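Local coordinates for protein putative ADP-Ribosyltransferase Scabin (Streptomyces scabiei 87.22, PDB 5EWK) that probably transfers ADP-ribose from NAD+ to an acceptor, as other ADP-ribosyltransferases do, and here holds a phenanthridinone inhibitor, at residues D54-V59 and K94-G99; C72-R77 and N134-A139; Y115-Y120 and Q158-F163. One frame throughout, in Å; residues are numbered along the deposited sequence.

Contact 1 of 3, residues D54-V59 and K94-G99. With P34 (N~2~,N~2~-dimethyl-N~1~-(6-oxo-5,6-dihydrophenanthridin-2-yl)glycinamide), chain B.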
loop_
_atom_site.group_PDB
_atom_site.type_symbol
_atom_site.label_atom_id
_atom_site.label_comp_id
_atom_site.label_asym_id
_atom_site.label_seq_id
_atom_site.Cartn_x
_atom_site.Cartn_y
_atom_site.Cartn_z
ATOM N N ASP A 54 1.282 -7.533 -10.314
ATOM C CA ASP A 54 0.583 -7.882 -11.550
ATOM C C ASP A 54 0.922 -6.823 -12.587
ATOM O O ASP A 54 0.303 -5.743 -12.600
ATOM C CB ASP A 54 -0.926 -7.955 -11.333
ATOM C CG ASP A 54 -1.640 -8.598 -12.496
ATOM O OD1 ASP A 54 -1.108 -8.558 -13.629
ATOM O OD2 ASP A 54 -2.738 -9.149 -12.270
ATOM N N PRO A 55 1.909 -7.068 -13.456
ATOM C CA PRO A 55 2.334 -6.035 -14.410
ATOM C C PRO A 55 1.355 -5.786 -15.544
ATOM O O PRO A 55 1.620 -4.919 -16.384
ATOM C CB PRO A 55 3.657 -6.595 -14.947
ATOM C CG PRO A 55 3.458 -8.084 -14.871
ATOM C CD PRO A 55 2.704 -8.302 -13.592
ATOM N N ARG A 56 0.240 -6.512 -15.617
ATOM C CA ARG A 56 -0.745 -6.224 -16.649
ATOM C C ARG A 56 -1.474 -4.915 -16.403
ATOM O O ARG A 56 -2.240 -4.479 -17.269
ATOM C CB ARG A 56 -1.761 -7.358 -16.737
ATOM C CG ARG A 56 -1.152 -8.714 -17.066
ATOM C CD ARG A 56 -2.214 -9.797 -16.983
ATOM N NE ARG A 56 -2.795 -9.859 -15.646
ATOM C CZ ARG A 56 -3.892 -10.542 -15.334
ATOM N NH1 ARG A 56 -4.546 -11.237 -16.262
ATOM N NH2 ARG A 56 -4.335 -10.527 -14.090
ATOM N N VAL A 57 -1.282 -4.290 -15.244
ATOM C CA VAL A 57 -1.974 -3.043 -14.969
ATOM C C VAL A 57 -1.640 -2.038 -16.063
ATOM O O VAL A 57 -0.515 -2.001 -16.583
ATOM C CB VAL A 57 -1.600 -2.524 -13.573
ATOM C CG1 VAL A 57 -0.079 -2.240 -13.461
ATOM C CG2 VAL A 57 -2.422 -1.295 -13.226
ATOM N N ASP A 58 -2.630 -1.224 -16.419
ATOM C CA ASP A 58 -2.539 -0.268 -17.518
ATOM C C ASP A 58 -2.517 1.144 -16.942
ATOM O O ASP A 58 -3.569 1.733 -16.672
ATOM C CB ASP A 58 -3.706 -0.443 -18.485
ATOM C CG ASP A 58 -3.594 0.463 -19.698
ATOM O OD1 ASP A 58 -2.572 1.184 -19.813
ATOM O OD2 ASP A 58 -4.517 0.439 -20.538
ATOM N N VAL A 59 -1.312 1.697 -16.807
ATOM C CA VAL A 59 -1.131 3.006 -16.195
ATOM C C VAL A 59 -1.897 4.090 -16.947
ATOM O O VAL A 59 -2.349 5.070 -16.344
ATOM C CB VAL A 59 0.380 3.313 -16.107
ATOM C CG1 VAL A 59 0.638 4.791 -15.871
ATOM C CG2 VAL A 59 1.017 2.482 -14.996
ATOM N N LYS A 94 -7.493 -6.755 -6.782
ATOM C CA LYS A 94 -8.684 -7.546 -7.086
ATOM C C LYS A 94 -8.891 -7.714 -8.594
ATOM O O LYS A 94 -9.178 -8.821 -9.061
ATOM C CB LYS A 94 -9.908 -6.901 -6.447
ATOM C CG LYS A 94 -9.929 -6.900 -4.924
ATOM C CD LYS A 94 -11.337 -6.547 -4.437
ATOM C CE LYS A 94 -11.356 -5.894 -3.061
ATOM N NZ LYS A 94 -11.401 -6.874 -1.929
ATOM N N ASP A 95 -8.756 -6.637 -9.385
ATOM C CA ASP A 95 -9.086 -6.745 -10.818
ATOM C C ASP A 95 -8.313 -5.697 -11.629
ATOM O O ASP A 95 -8.772 -4.562 -11.785
ATOM C CB ASP A 95 -10.587 -6.601 -11.035
ATOM C CG ASP A 95 -11.007 -6.925 -12.459
ATOM O OD1 ASP A 95 -10.128 -7.107 -13.326
ATOM O OD2 ASP A 95 -12.226 -7.004 -12.728
ATOM N N VAL A 96 -7.164 -6.109 -12.183
ATOM C CA VAL A 96 -6.389 -5.232 -13.061
ATOM C C VAL A 96 -7.023 -5.076 -14.434
ATOM O O VAL A 96 -6.686 -4.134 -15.164
ATOM C CB VAL A 96 -4.934 -5.718 -13.267
ATOM C CG1 VAL A 96 -4.086 -5.392 -12.071
ATOM C CG2 VAL A 96 -4.864 -7.215 -13.591
ATOM N N ILE A 97 -7.920 -5.981 -14.822
ATOM C CA ILE A 97 -8.451 -5.996 -16.179
ATOM C C ILE A 97 -9.676 -5.094 -16.259
ATOM O O ILE A 97 -9.699 -4.125 -17.027
ATOM C CB ILE A 97 -8.788 -7.437 -16.613
ATOM C CG1 ILE A 97 -7.536 -8.324 -16.552
ATOM C CG2 ILE A 97 -9.414 -7.462 -18.002
ATOM C CD1 ILE A 97 -6.370 -7.830 -17.385
ATOM N N ASP A 98 -10.701 -5.408 -15.464
ATOM C CA ASP A 98 -11.987 -4.728 -15.540
ATOM C C ASP A 98 -12.316 -3.934 -14.285
ATOM O O ASP A 98 -13.443 -3.444 -14.154
ATOM C CB ASP A 98 -13.084 -5.755 -15.809
ATOM C CG ASP A 98 -12.799 -6.569 -17.040
ATOM O OD1 ASP A 98 -12.630 -5.956 -18.116
ATOM O OD2 ASP A 98 -12.704 -7.810 -16.932
ATOM N N GLY A 99 -11.372 -3.785 -13.366
ATOM C CA GLY A 99 -11.630 -3.075 -12.135
ATOM C C GLY A 99 -11.802 -1.580 -12.355
ATOM O O GLY A 99 -11.661 -1.044 -13.454
HETATM C CAA P34 B . -7.541 -5.063 -1.919
HETATM N N P34 B . -8.820 -5.073 -1.216
HETATM C CAB P34 B . -8.854 -6.226 -0.361
HETATM C CA P34 B . -8.946 -3.886 -0.401
HETATM C C P34 B . -10.317 -3.226 -0.131
HETATM O O P34 B . -11.295 -3.500 -0.838
HETATM N NAM P34 B . -10.375 -2.295 0.880
HETATM C CAP P34 B . -9.264 -1.985 1.706
HETATM C CAK P34 B . -8.752 -0.686 1.780
HETATM C CAU P34 B . -7.623 -0.458 2.610
HETATM C CAT P34 B . -6.988 0.855 2.795
HETATM C CAI P34 B . -7.438 1.997 2.134
HETATM C CAF P34 B . -6.813 3.208 2.340
HETATM C CAE P34 B . -5.685 3.313 3.165
HETATM C CAH P34 B . -5.219 2.170 3.822
HETATM C CAS P34 B . -5.857 0.957 3.629
HETATM C CAQ P34 B . -5.348 -0.193 4.383
HETATM O OAD P34 B . -4.367 -0.139 5.131
HETATM N NAN P34 B . -5.966 -1.377 4.182
HETATM C CAR P34 B . -7.094 -1.527 3.327
HETATM C CAJ P34 B . -7.621 -2.818 3.232
HETATM C CAG P34 B . -8.714 -3.009 2.443
#
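Val96 pushes one methyl, CG2, against the place where Asp54 and Arg56 are joined, lying 3.2 Å from Asp54 OD2 and 3.4 Å from Arg56 NH2. That salt bridge is side-on and two-pronged: Arg56 NE meets Asp54 OD1 at 2.9 Å while Arg56 NH2 meets Asp54 OD2 at 2.8 Å, both nearly straight, each oxygen using its syn lone pair and lying close to the guanidinium plane. A bend in the arginine chain (chi3 -60°) turns the guanidinium back toward the aspartate, and the pairing then fixes its rotation. The Val96 side chain runs at about a right angle to the arginine, and its methyl comes in obliquely. Its other branch, CG1, turns to Val57, 4.1 Å from Val57 CB. Ile97 CD1 lies over one face of the guanidinium, off toward its rim and 4.0 Å from Arg56 NH1. Between the two loops the hydroxyl of Tyr101 bonds to both Asp58 N and Val96 O. At the far end of 94-99, Lys94 NZ makes a weak hydrogen bond to the dimethylamino nitrogen of the inhibitor. OD1 of Asp54 also accepts from Arg56 N, while OD1 of Asp95 accepts from Ile97 N and Asp98 N. Each loop is thus closed by an Asx turn, the first within a type I beta turn, and Val96, inside the second, makes the main contact.

Contact 2 of 3, residues C72-R77 and N134-A139. With P34 (N~2~,N~2~-dimethyl-N~1~-(6-oxo-5,6-dihydrophenanthridin-2-yl)glycinamide), chain B.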
loop_
_atom_site.group_PDB
_atom_site.type_symbol
_atom_site.label_atom_id
_atom_site.label_comp_id
_atom_site.label_asym_id
_atom_site.label_seq_id
_atom_site.Cartn_x
_atom_site.Cartn_y
_atom_site.Cartn_z
ATOM N N CYS A 72 10.165 7.644 0.020
ATOM C CA CYS A 72 10.481 6.229 0.141
ATOM C C CYS A 72 10.519 5.826 1.601
ATOM O O CYS A 72 11.317 4.970 2.002
ATOM C CB CYS A 72 11.811 5.894 -0.532
ATOM S SG CYS A 72 13.229 6.838 0.065
ATOM N N GLY A 73 9.636 6.426 2.407
ATOM C CA GLY A 73 9.439 5.971 3.761
ATOM C C GLY A 73 8.570 4.723 3.821
ATOM O O GLY A 73 7.960 4.307 2.843
ATOM N N THR A 74 8.568 4.102 5.000
ATOM C CA THR A 74 7.730 2.936 5.237
ATOM C C THR A 74 6.271 3.318 5.055
ATOM O O THR A 74 5.821 4.351 5.563
ATOM C CB THR A 74 7.967 2.409 6.650
ATOM O OG1 THR A 74 9.366 2.160 6.835
ATOM C CG2 THR A 74 7.184 1.131 6.916
ATOM N N LEU A 75 5.541 2.472 4.335
ATOM C CA LEU A 75 4.093 2.543 4.231
ATOM C C LEU A 75 3.484 1.350 4.952
ATOM O O LEU A 75 4.177 0.412 5.359
ATOM C CB LEU A 75 3.639 2.559 2.768
ATOM C CG LEU A 75 4.167 3.682 1.886
ATOM C CD1 LEU A 75 3.782 3.455 0.420
ATOM C CD2 LEU A 75 3.759 5.060 2.403
ATOM N N TYR A 76 2.167 1.387 5.109
ATOM C CA TYR A 76 1.485 0.400 5.926
ATOM C C TYR A 76 0.227 -0.058 5.210
ATOM O O TYR A 76 -0.357 0.677 4.422
ATOM C CB TYR A 76 1.146 0.954 7.333
ATOM C CG TYR A 76 2.370 1.589 7.950
ATOM C CD1 TYR A 76 2.644 2.921 7.738
ATOM C CD2 TYR A 76 3.223 0.857 8.702
ATOM C CE1 TYR A 76 3.800 3.520 8.258
ATOM C CE2 TYR A 76 4.382 1.443 9.232
ATOM C CZ TYR A 76 4.632 2.760 9.006
ATOM O OH TYR A 76 5.793 3.326 9.505
ATOM N N ARG A 77 -0.176 -1.289 5.488
ATOM C CA ARG A 77 -1.470 -1.782 5.022
ATOM C C ARG A 77 -2.070 -2.694 6.075
ATOM O O ARG A 77 -1.463 -3.708 6.453
ATOM C CB ARG A 77 -1.344 -2.539 3.691
ATOM C CG ARG A 77 -2.677 -3.089 3.201
ATOM C CD ARG A 77 -2.564 -3.804 1.833
ATOM N NE ARG A 77 -3.745 -4.648 1.617
ATOM C CZ ARG A 77 -4.904 -4.230 1.138
ATOM N NH1 ARG A 77 -5.914 -5.100 1.029
ATOM N NH2 ARG A 77 -5.081 -2.975 0.748
ATOM N N ASN A 134 -1.143 -5.536 10.621
ATOM C CA ASN A 134 -0.589 -4.273 10.129
ATOM C C ASN A 134 0.709 -4.612 9.398
ATOM O O ASN A 134 1.698 -4.992 10.028
ATOM C CB ASN A 134 -0.343 -3.317 11.294
ATOM C CG ASN A 134 -0.137 -1.903 10.857
ATOM O OD1 ASN A 134 -0.743 -1.421 9.885
ATOM N ND2 ASN A 134 0.774 -1.196 11.560
ATOM N N TYR A 135 0.667 -4.568 8.074
ATOM C CA TYR A 135 1.831 -4.819 7.232
ATOM C C TYR A 135 2.674 -3.568 7.039
ATOM O O TYR A 135 2.155 -2.460 6.901
ATOM C CB TYR A 135 1.377 -5.359 5.874
ATOM C CG TYR A 135 0.873 -6.788 5.939
ATOM C CD1 TYR A 135 1.747 -7.857 5.775
ATOM C CD2 TYR A 135 -0.458 -7.073 6.174
ATOM C CE1 TYR A 135 1.323 -9.151 5.849
ATOM C CE2 TYR A 135 -0.914 -8.401 6.222
ATOM C CZ TYR A 135 -0.016 -9.425 6.070
ATOM O OH TYR A 135 -0.413 -10.734 6.145
ATOM N N TYR A 136 3.985 -3.789 6.988
ATOM C CA TYR A 136 5.011 -2.780 6.813
ATOM C C TYR A 136 5.604 -2.951 5.420
ATOM O O TYR A 136 6.008 -4.062 5.046
ATOM C CB TYR A 136 6.093 -2.950 7.888
ATOM C CG TYR A 136 5.671 -2.638 9.302
ATOM C CD1 TYR A 136 4.557 -3.235 9.894
ATOM C CD2 TYR A 136 6.345 -1.698 10.038
ATOM C CE1 TYR A 136 4.196 -2.942 11.192
ATOM C CE2 TYR A 136 5.979 -1.384 11.327
ATOM C CZ TYR A 136 4.886 -2.010 11.900
ATOM O OH TYR A 136 4.503 -1.724 13.182
ATOM N N ILE A 137 5.633 -1.858 4.646
ATOM C CA ILE A 137 5.923 -1.898 3.217
ATOM C C ILE A 137 7.026 -0.893 2.891
ATOM O O ILE A 137 6.987 0.255 3.354
ATOM C CB ILE A 137 4.654 -1.593 2.397
ATOM C CG1 ILE A 137 3.655 -2.735 2.591
ATOM C CG2 ILE A 137 4.983 -1.394 0.903
ATOM C CD1 ILE A 137 2.247 -2.350 2.227
ATOM N N ASP A 138 7.999 -1.317 2.089
ATOM C CA ASP A 138 9.082 -0.435 1.635
ATOM C C ASP A 138 9.144 -0.598 0.130
ATOM O O ASP A 138 9.834 -1.479 -0.363
ATOM C CB ASP A 138 10.396 -0.814 2.307
ATOM C CG ASP A 138 11.588 -0.019 1.817
ATOM O OD1 ASP A 138 11.393 1.100 1.302
ATOM O OD2 ASP A 138 12.749 -0.497 1.995
ATOM N N ALA A 139 8.358 0.193 -0.593
ATOM C CA ALA A 139 8.174 0.012 -2.021
ATOM C C ALA A 139 8.285 1.352 -2.720
ATOM O O ALA A 139 7.839 2.373 -2.172
ATOM C CB ALA A 139 6.778 -0.557 -2.329
HETATM C CAA P34 B . -7.541 -5.063 -1.919
HETATM N N P34 B . -8.820 -5.073 -1.216
HETATM C CAB P34 B . -8.854 -6.226 -0.361
HETATM C CA P34 B . -8.946 -3.886 -0.401
HETATM C C P34 B . -10.317 -3.226 -0.131
HETATM O O P34 B . -11.295 -3.500 -0.838
HETATM N NAM P34 B . -10.375 -2.295 0.880
HETATM C CAP P34 B . -9.264 -1.985 1.706
HETATM C CAK P34 B . -8.752 -0.686 1.780
HETATM C CAU P34 B . -7.623 -0.458 2.610
HETATM C CAT P34 B . -6.988 0.855 2.795
HETATM C CAI P34 B . -7.438 1.997 2.134
HETATM C CAF P34 B . -6.813 3.208 2.340
HETATM C CAE P34 B . -5.685 3.313 3.165
HETATM C CAH P34 B . -5.219 2.170 3.822
HETATM C CAS P34 B . -5.857 0.957 3.629
HETATM C CAQ P34 B . -5.348 -0.193 4.383
HETATM O OAD P34 B . -4.367 -0.139 5.131
HETATM N NAN P34 B . -5.966 -1.377 4.182
HETATM C CAR P34 B . -7.094 -1.527 3.327
HETATM C CAJ P34 B . -7.621 -2.818 3.232
HETATM C CAG P34 B . -8.714 -3.009 2.443
HETATM O O HOH W 1 9.087 2.779 0.801
#
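Four backbone hydrogen bonds join Leu75 to Ile137 and Arg77 to Tyr135, the two hydrogen-bonded pairs of an antiparallel sheet. Leu75 N gives to Ile137 O and Ile137 N to Leu75 O, each at 2.8 Å; Arg77 N to Tyr135 O is 3.0 Å and Tyr135 N to Arg77 O 2.8 Å. Past the strand end, a water links Gly73 O to Asp138 OD1. Asp138 OD2 bonds the hydroxyl of Tyr196, and its OD1 also bonds His200. Arg77 NE forms a salt bridge with Asp79, its NH2 bonds Ser117 O, and the Tyr135 hydroxyl reaches Arg81 O.

On the face opposite Leu75, Ile137 and Arg77, Tyr76 and Tyr136 stand side by side and make a T-shaped stack. The Tyr76 edge, led by CE2, points at the face of Tyr136 near its rim, with centroids 5.3 Å apart and planes at 79°. On the Leu75 face, Ile137 stretches its CD1 along the sheet to Arg77 CB, 3.9 Å away. Arg77 is drawn out straight, its CG anti to the backbone N (chi1 179°), which lays the guanidinium against the inhibitor's fused rings: CAJ of P34 lies over one face, 3.7 Å from Arg77 CZ, while NH1 meets the dimethylamino methyls.

In ADP-ribosyltransferases of the R-S-E type an arginine on this first strand belongs to the NAD+ site, and Arg77 is placed accordingly. Held by Asp79 and Ser117 O, the guanidinium is restrained as a flat surface for the ligand, consistent with a part in binding NAD+.

Contact 3 of 3, residues Y115-Y120 and Q158-F163. With P34 (N~2~,N~2~-dimethyl-N~1~-(6-oxo-5,6-dihydrophenanthridin-2-yl)glycinamide), chain B.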
loop_
_atom_site.group_PDB
_atom_site.type_symbol
_atom_site.label_atom_id
_atom_site.label_comp_id
_atom_site.label_asym_id
_atom_site.label_seq_id
_atom_site.Cartn_x
_atom_site.Cartn_y
_atom_site.Cartn_z
ATOM N N TYR A 115 -5.890 -1.472 -7.915
ATOM C CA TYR A 115 -5.044 -0.845 -6.911
ATOM C C TYR A 115 -4.975 -1.682 -5.638
ATOM O O TYR A 115 -5.963 -2.286 -5.210
ATOM C CB TYR A 115 -5.580 0.548 -6.557
ATOM C CG TYR A 115 -5.737 1.446 -7.735
ATOM C CD1 TYR A 115 -4.635 1.983 -8.371
ATOM C CD2 TYR A 115 -6.998 1.767 -8.229
ATOM C CE1 TYR A 115 -4.770 2.817 -9.477
ATOM C CE2 TYR A 115 -7.152 2.598 -9.320
ATOM C CZ TYR A 115 -6.041 3.129 -9.944
ATOM O OH TYR A 115 -6.184 3.953 -11.039
ATOM N N VAL A 116 -3.809 -1.697 -5.014
ATOM C CA VAL A 116 -3.694 -2.108 -3.616
ATOM C C VAL A 116 -3.465 -0.864 -2.774
ATOM O O VAL A 116 -2.470 -0.145 -2.973
ATOM C CB VAL A 116 -2.564 -3.123 -3.390
ATOM C CG1 VAL A 116 -2.395 -3.408 -1.887
ATOM C CG2 VAL A 116 -2.864 -4.429 -4.170
ATOM N N SER A 117 -4.348 -0.651 -1.801
ATOM C CA SER A 117 -4.292 0.531 -0.948
ATOM C C SER A 117 -3.309 0.340 0.194
ATOM O O SER A 117 -3.299 -0.693 0.867
ATOM C CB SER A 117 -5.655 0.852 -0.354
ATOM O OG SER A 117 -6.564 1.188 -1.379
ATOM N N THR A 118 -2.505 1.376 0.417
ATOM C CA THR A 118 -1.619 1.484 1.572
ATOM C C THR A 118 -1.791 2.878 2.163
ATOM O O THR A 118 -2.466 3.745 1.589
ATOM C CB THR A 118 -0.149 1.261 1.188
ATOM O OG1 THR A 118 0.303 2.389 0.448
ATOM C CG2 THR A 118 0.014 -0.053 0.376
ATOM N N THR A 119 -1.127 3.131 3.287
ATOM C CA THR A 119 -1.206 4.415 3.955
ATOM C C THR A 119 0.162 4.865 4.466
ATOM O O THR A 119 1.017 4.052 4.827
ATOM C CB THR A 119 -2.208 4.363 5.136
ATOM O OG1 THR A 119 -2.262 5.624 5.799
ATOM C CG2 THR A 119 -1.858 3.267 6.129
ATOM N N TYR A 120 0.318 6.184 4.517
ATOM C CA TYR A 120 1.457 6.785 5.194
ATOM C C TYR A 120 1.398 6.615 6.714
ATOM O O TYR A 120 2.424 6.798 7.405
ATOM C CB TYR A 120 1.514 8.277 4.883
ATOM C CG TYR A 120 1.889 8.648 3.472
ATOM C CD1 TYR A 120 3.191 8.510 3.015
ATOM C CD2 TYR A 120 0.965 9.264 2.635
ATOM C CE1 TYR A 120 3.549 8.911 1.726
ATOM C CE2 TYR A 120 1.301 9.657 1.347
ATOM C CZ TYR A 120 2.613 9.497 0.899
ATOM O OH TYR A 120 3.010 9.887 -0.369
ATOM N N GLN A 158 -7.155 9.047 5.562
ATOM C CA GLN A 158 -6.520 7.755 5.363
ATOM C C GLN A 158 -5.130 7.892 4.758
ATOM O O GLN A 158 -4.396 6.893 4.721
ATOM C CB GLN A 158 -7.332 6.861 4.436
ATOM C CG GLN A 158 -8.709 6.458 4.943
ATOM C CD GLN A 158 -9.325 5.400 4.022
ATOM O OE1 GLN A 158 -9.432 5.599 2.785
ATOM N NE2 GLN A 158 -9.711 4.274 4.606
ATOM N N VAL A 159 -4.785 9.102 4.296
ATOM C CA VAL A 159 -3.498 9.461 3.693
ATOM C C VAL A 159 -2.961 8.284 2.880
ATOM O O VAL A 159 -1.871 7.720 3.131
ATOM C CB VAL A 159 -2.521 9.994 4.761
ATOM C CG1 VAL A 159 -3.005 11.345 5.261
ATOM C CG2 VAL A 159 -2.351 9.030 5.930
ATOM N N GLU A 160 -3.739 7.931 1.867
ATOM C CA GLU A 160 -3.575 6.703 1.122
ATOM C C GLU A 160 -2.549 6.852 0.006
ATOM O O GLU A 160 -2.446 7.903 -0.636
ATOM C CB GLU A 160 -4.924 6.287 0.519
ATOM C CG GLU A 160 -4.879 4.996 -0.243
ATOM C CD GLU A 160 -6.210 4.592 -0.860
ATOM O OE1 GLU A 160 -7.250 5.160 -0.481
ATOM O OE2 GLU A 160 -6.178 3.679 -1.713
ATOM N N VAL A 161 -1.822 5.767 -0.240
ATOM C CA VAL A 161 -1.004 5.583 -1.429
ATOM C C VAL A 161 -1.527 4.321 -2.111
ATOM O O VAL A 161 -1.578 3.249 -1.492
ATOM C CB VAL A 161 0.498 5.471 -1.090
ATOM C CG1 VAL A 161 1.314 5.198 -2.365
ATOM C CG2 VAL A 161 0.974 6.738 -0.377
ATOM N N ALA A 162 -1.923 4.447 -3.368
ATOM C CA ALA A 162 -2.559 3.358 -4.096
ATOM C C ALA A 162 -1.564 2.776 -5.090
ATOM O O ALA A 162 -1.041 3.507 -5.943
ATOM C CB ALA A 162 -3.800 3.860 -4.825
ATOM N N PHE A 163 -1.329 1.464 -5.012
ATOM C CA PHE A 163 -0.315 0.832 -5.849
ATOM C C PHE A 163 -0.981 0.141 -7.034
ATOM O O PHE A 163 -1.608 -0.928 -6.862
ATOM C CB PHE A 163 0.536 -0.156 -5.040
ATOM C CG PHE A 163 1.652 0.524 -4.299
ATOM C CD1 PHE A 163 2.905 0.710 -4.870
ATOM C CD2 PHE A 163 1.397 1.035 -3.040
ATOM C CE1 PHE A 163 3.881 1.377 -4.186
ATOM C CE2 PHE A 163 2.391 1.705 -2.334
ATOM C CZ PHE A 163 3.627 1.871 -2.897
HETATM C CAA P34 B . -7.541 -5.063 -1.919
HETATM N N P34 B . -8.820 -5.073 -1.216
HETATM C CAB P34 B . -8.854 -6.226 -0.361
HETATM C CA P34 B . -8.946 -3.886 -0.401
HETATM C C P34 B . -10.317 -3.226 -0.131
HETATM O O P34 B . -11.295 -3.500 -0.838
HETATM N NAM P34 B . -10.375 -2.295 0.880
HETATM C CAP P34 B . -9.264 -1.985 1.706
HETATM C CAK P34 B . -8.752 -0.686 1.780
HETATM C CAU P34 B . -7.623 -0.458 2.610
HETATM C CAT P34 B . -6.988 0.855 2.795
HETATM C CAI P34 B . -7.438 1.997 2.134
HETATM C CAF P34 B . -6.813 3.208 2.340
HETATM C CAE P34 B . -5.685 3.313 3.165
HETATM C CAH P34 B . -5.219 2.170 3.822
HETATM C CAS P34 B . -5.857 0.957 3.629
HETATM C CAQ P34 B . -5.348 -0.193 4.383
HETATM O OAD P34 B . -4.367 -0.139 5.131
HETATM N NAN P34 B . -5.966 -1.377 4.182
HETATM C CAR P34 B . -7.094 -1.527 3.327
HETATM C CAJ P34 B . -7.621 -2.818 3.232
HETATM C CAG P34 B . -8.714 -3.009 2.443
#
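Val116 pairs with Phe163 and Thr118 with Val161 through reciprocal backbone hydrogen bonds, the antiparallel strands running at 150° to each other, and Tyr120 N to Val159 O (3.0 Å) prolongs the pairing beyond them. On the face toward the inhibitor, Ser117 OG donates to Glu160 OE2 at 2.5 Å, arriving from above the carboxylate plane. The fully extended Glu160 chain (chi1 -178°, chi2 -179°) spans the distance, and Ser117 OG has a second partner in the hydroxyl of Tyr106. Thr119 OG1 bonds Gln158 O at 2.7 Å, tying down the turn before Glu160. Ser117-Thr118-Thr119 and Gln158-Val159-Glu160 match the S-T-S-like and Q-x-E motifs of R-S-E ADP-ribosyltransferases, in which the serine positions the catalytic glutamate; Ser117 probably does so for Glu160, and P34 occupies what is probably the nicotinamide site, its CAI 3.3 Å from Ser117 CB and its CAF 3.5 Å from Glu160 OE1. On the opposite face, Thr118 N and Thr118 OG1 grip Val161 O from opposite sides of its carbonyl plane. Thr118 OG1 also meets the Phe163 ring at its edge, 3.5 Å from CE2. Val161 CG2 sits over the Tyr120 ring in a CH-pi contact, 3.7 Å from the centroid, while the Tyr120 hydroxyl turns to Asp144.

Contacts 2 and 3 each pair two antiparallel strands, in different sheets, and they meet directly: Tyr76 O and Thr119 N lie at hydrogen-bonding distance, and Leu75 packs on Phe163. Contact 3 is the buried one; contact 2 has its tyrosine face partly exposed, and contact 1 lies farther out, its centre about 15 Å from that of the chain, against 5 and 7 Å for contacts 3 and 2. Regular backbone bonding in both strand pairs, supplemented by hydroxyl bonds in contact 3, contrasts with the internal salt bridge and aliphatic packing of contact 1. All touch P34: contact 3 at its fused rings, contact 2 at rings and dimethylamino tail through Arg77, contact 1 at the tail through Lys94.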